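Long-range contact in excinuclease ABC, subunit A. (Deinococcus radiodurans, PDB 2VF7), which binds DNA, ATP and zinc as an ABC-type ATPase of the UvrA family and probably takes part in recognising damaged DNA during repair: residues A617-A622 with L677-R682. The protein carries 1 engineered substitution. Numbering follows the deposited sequence.
Sequences AATPLA and LEVEYR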
ATOM      1  N   ALA A 617      16.800 -16.856 -40.285  1.00 52.92           N
ATOM      2  CA  ALA A 617      18.205 -16.655 -40.605  1.00 53.77           C
ATOM      3  C   ALA A 617      18.554 -16.980 -42.062  1.00 54.59           C
ATOM      4  O   ALA A 617      19.627 -16.593 -42.540  1.00 54.72           O
ATOM      5  CB  ALA A 617      19.061 -17.475 -39.669  1.00 53.67           C
ATOM      6  N   ALA A 618      17.654 -17.688 -42.756  1.00 55.49           N
ATOM      7  CA  ALA A 618      17.863 -18.105 -44.157  1.00 55.90           C
ATOM      8  C   ALA A 618      17.193 -17.203 -45.211  1.00 56.44           C
ATOM      9  O   ALA A 618      17.165 -17.539 -46.395  1.00 57.07           O
ATOM     10  CB  ALA A 618      17.417 -19.538 -44.336  1.00 55.85           C
ATOM     11  N   THR A 619      16.669 -16.060 -44.784  1.00 57.22           N
ATOM     12  CA  THR A 619      15.963 -15.134 -45.673  1.00 57.38           C
ATOM     13  C   THR A 619      16.930 -14.171 -46.325  1.00 57.68           C
ATOM     14  O   THR A 619      17.999 -13.894 -45.759  1.00 58.08           O
ATOM     15  CB  THR A 619      14.847 -14.331 -44.928  1.00 57.54           C
ATOM     16  OG1 THR A 619      15.372 -13.770 -43.727  1.00 57.61           O
ATOM     17  CG2 THR A 619      13.687 -15.233 -44.578  1.00 56.67           C
ATOM     18  N   PRO A 620      16.582 -13.684 -47.540  1.00 57.71           N
ATOM     19  CA  PRO A 620      17.372 -12.712 -48.294  1.00 57.33           C
ATOM     20  C   PRO A 620      17.883 -11.501 -47.505  1.00 57.04           C
ATOM     21  O   PRO A 620      19.018 -11.057 -47.747  1.00 57.00           O
ATOM     22  CB  PRO A 620      16.414 -12.249 -49.411  1.00 57.48           C
ATOM     23  CG  PRO A 620      15.123 -12.983 -49.208  1.00 57.67           C
ATOM     24  CD  PRO A 620      15.393 -14.122 -48.299  1.00 57.87           C
ATOM     25  N   LEU A 621      17.064 -10.959 -46.602  1.00 56.35           N
ATOM     26  CA  LEU A 621      17.454  -9.756 -45.845  1.00 56.43           C
ATOM     27  C   LEU A 621      18.354 -10.070 -44.652  1.00 56.55           C
ATOM     28  O   LEU A 621      19.285  -9.313 -44.359  1.00 56.61           O
ATOM     29  CB  LEU A 621      16.237  -8.922 -45.421  1.00 56.17           C
ATOM     30  CG  LEU A 621      16.462  -7.606 -44.668  1.00 56.15           C
ATOM     31  CD1 LEU A 621      17.080  -6.479 -45.531  1.00 54.55           C
ATOM     32  CD2 LEU A 621      15.155  -7.149 -44.021  1.00 56.29           C
ATOM     33  N   ALA A 622      18.075 -11.184 -43.980  1.00 56.95           N
ATOM     34  CA  ALA A 622      18.918 -11.679 -42.896  1.00 57.37           C
ATOM     35  C   ALA A 622      20.290 -12.056 -43.431  1.00 57.73           C
ATOM     36  O   ALA A 622      21.301 -11.875 -42.756  1.00 57.97           O
ATOM     37  CB  ALA A 622      18.266 -12.867 -42.207  1.00 57.11           C
ATOM     38  N   LEU A 677      12.707  -6.688 -36.591  1.00 56.44           N
ATOM     39  CA  LEU A 677      11.313  -6.917 -37.000  1.00 56.50           C
ATOM     40  C   LEU A 677      11.065  -6.508 -38.451  1.00 56.43           C
ATOM     41  O   LEU A 677       9.976  -6.735 -39.003  1.00 55.84           O
ATOM     42  CB  LEU A 677      10.329  -6.184 -36.064  1.00 56.77           C
ATOM     43  CG  LEU A 677      10.344  -6.469 -34.557  1.00 56.92           C
ATOM     44  CD1 LEU A 677       9.754  -5.283 -33.801  1.00 58.61           C
ATOM     45  CD2 LEU A 677       9.588  -7.729 -34.230  1.00 55.64           C
ATOM     46  N   GLU A 678      12.085  -5.900 -39.050  1.00 56.28           N
ATOM     47  CA  GLU A 678      12.104  -5.581 -40.484  1.00 56.54           C
ATOM     48  C   GLU A 678      12.289  -6.811 -41.375  1.00 55.96           C
ATOM     49  O   GLU A 678      12.033  -6.740 -42.586  1.00 56.47           O
ATOM     50  CB  GLU A 678      13.219  -4.563 -40.791  1.00 56.57           C
ATOM     51  CG  GLU A 678      12.992  -3.175 -40.204  1.00 56.13           C
ATOM     52  CD  GLU A 678      14.019  -2.168 -40.682  1.00 57.86           C
ATOM     53  OE1 GLU A 678      13.881  -0.960 -40.345  1.00 59.08           O
ATOM     54  OE2 GLU A 678      14.963  -2.576 -41.402  1.00 59.99           O
ATOM     55  N   VAL A 679      12.749  -7.917 -40.782  1.00 54.93           N
ATOM     56  CA  VAL A 679      12.987  -9.182 -41.496  1.00 54.10           C
ATOM     57  C   VAL A 679      11.729 -10.050 -41.477  1.00 54.10           C
ATOM     58  O   VAL A 679      11.186 -10.353 -40.404  1.00 53.20           O
ATOM     59  CB  VAL A 679      14.191  -9.986 -40.893  1.00 54.30           C
ATOM     60  CG1 VAL A 679      14.483 -11.253 -41.709  1.00 52.42           C
ATOM     61  CG2 VAL A 679      15.451  -9.100 -40.772  1.00 52.37           C
ATOM     62  N   GLU A 680      11.273 -10.455 -42.664  1.00 53.91           N
ATOM     63  CA  GLU A 680      10.072 -11.282 -42.771  1.00 54.15           C
ATOM     64  C   GLU A 680      10.274 -12.619 -43.492  1.00 53.98           C
ATOM     65  O   GLU A 680      10.796 -12.675 -44.618  1.00 55.24           O
ATOM     66  CB  GLU A 680       8.949 -10.511 -43.453  1.00 54.37           C
ATOM     67  CG  GLU A 680       8.501  -9.250 -42.751  1.00 55.37           C
ATOM     68  CD  GLU A 680       7.583  -8.414 -43.636  1.00 56.01           C
ATOM     69  OE1 GLU A 680       7.566  -8.635 -44.856  1.00 56.57           O
ATOM     70  OE2 GLU A 680       6.866  -7.542 -43.115  1.00 57.23           O
ATOM     71  N   TYR A 681       9.850 -13.685 -42.827  1.00 53.89           N
ATOM     72  CA  TYR A 681       9.702 -15.017 -43.426  1.00 53.12           C
ATOM     73  C   TYR A 681       8.245 -15.188 -43.841  1.00 52.75           C
ATOM     74  O   TYR A 681       7.344 -15.220 -42.983  1.00 52.49           O
ATOM     75  CB  TYR A 681      10.099 -16.109 -42.421  1.00 52.44           C
ATOM     76  CG  TYR A 681       9.689 -17.522 -42.811  1.00 52.86           C
ATOM     77  CD1 TYR A 681      10.330 -18.209 -43.852  1.00 51.54           C
ATOM     78  CD2 TYR A 681       8.672 -18.182 -42.128  1.00 51.40           C
ATOM     79  CE1 TYR A 681       9.953 -19.509 -44.208  1.00 50.08           C
ATOM     80  CE2 TYR A 681       8.301 -19.467 -42.473  1.00 51.17           C
ATOM     81  CZ  TYR A 681       8.942 -20.120 -43.506  1.00 51.71           C
ATOM     82  OH  TYR A 681       8.547 -21.394 -43.816  1.00 53.45           O
ATOM     83  N   ARG A 682       8.032 -15.275 -45.151  1.00 52.03           N
ATOM     84  CA  ARG A 682       6.712 -15.424 -45.763  1.00 52.05           C
ATOM     85  C   ARG A 682       5.703 -14.381 -45.306  1.00 52.22           C
ATOM     86  O   ARG A 682       4.577 -14.724 -44.920  1.00 52.42           O
ATOM     87  CB  ARG A 682       6.158 -16.842 -45.556  1.00 52.62           C
ATOM     88  CG  ARG A 682       6.676 -17.891 -46.532  1.00 51.59           C
ATOM     89  CD  ARG A 682       5.725 -19.074 -46.515  1.00 53.21           C
ATOM     90  NE  ARG A 682       5.995 -19.983 -45.404  1.00 52.50           N
ATOM     91  CZ  ARG A 682       5.075 -20.731 -44.794  1.00 51.19           C
ATOM     92  NH1 ARG A 682       3.798 -20.668 -45.150  1.00 48.74           N
ATOM     93  NH2 ARG A 682       5.439 -21.543 -43.804  1.00 51.64           N
TER
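T619, L621 and A622 pack on V679 where the start of a short helix meets an extended loop in the second ABC-type half of this UvrA-family protein. T619 holds the N-cap position of helix 620-624. The loop runs between strand 660-663 and helix 686-690. No hydrogen bond joins the two segments. Side chains of the helix start pack on V679 and on the loop backbone, away from the nucleotide and zinc sites.

V679 supplies both of its methyl groups. Its CG1 is anti to the backbone N (chi1 -176°) and reaches T619 OG1 at 3.3 Å. The same methyl lies 4.1 Å from A622 CB. The other branch, V679 CG2, meets L621 CD2 at 3.8 Å. V679 is buried, and Y627 also packs on it.

T619 divides its two branches between different partners. OG1 sits between the backbone N and the carbonyl carbon (chi1 49°). V679 CG1 is a methyl carbon, so its approach to OG1 is a van der Waals contact; the polar partner of OG1 is F616 O, by a hydrogen bond. T619 CG2 points to the loop backbone and lies 3.9 Å from E680 O. It also comes near the CA and CB of Y681.

Next in the loop, the side chain of R682 runs beside the ring of its neighbour Y681, with CG over the ring centre. R682 NH2 donates to Y681 OH at 3.1 Å, and NE adds a weak bond to the same oxygen.

The E678 carboxylate forms a salt bridge with R625, the residue directly after helix 620-624. The backbone of E678 takes part in the contact itself. L621 touches through CD2, which meets the valine and also lies 3.5 Å from E678 O.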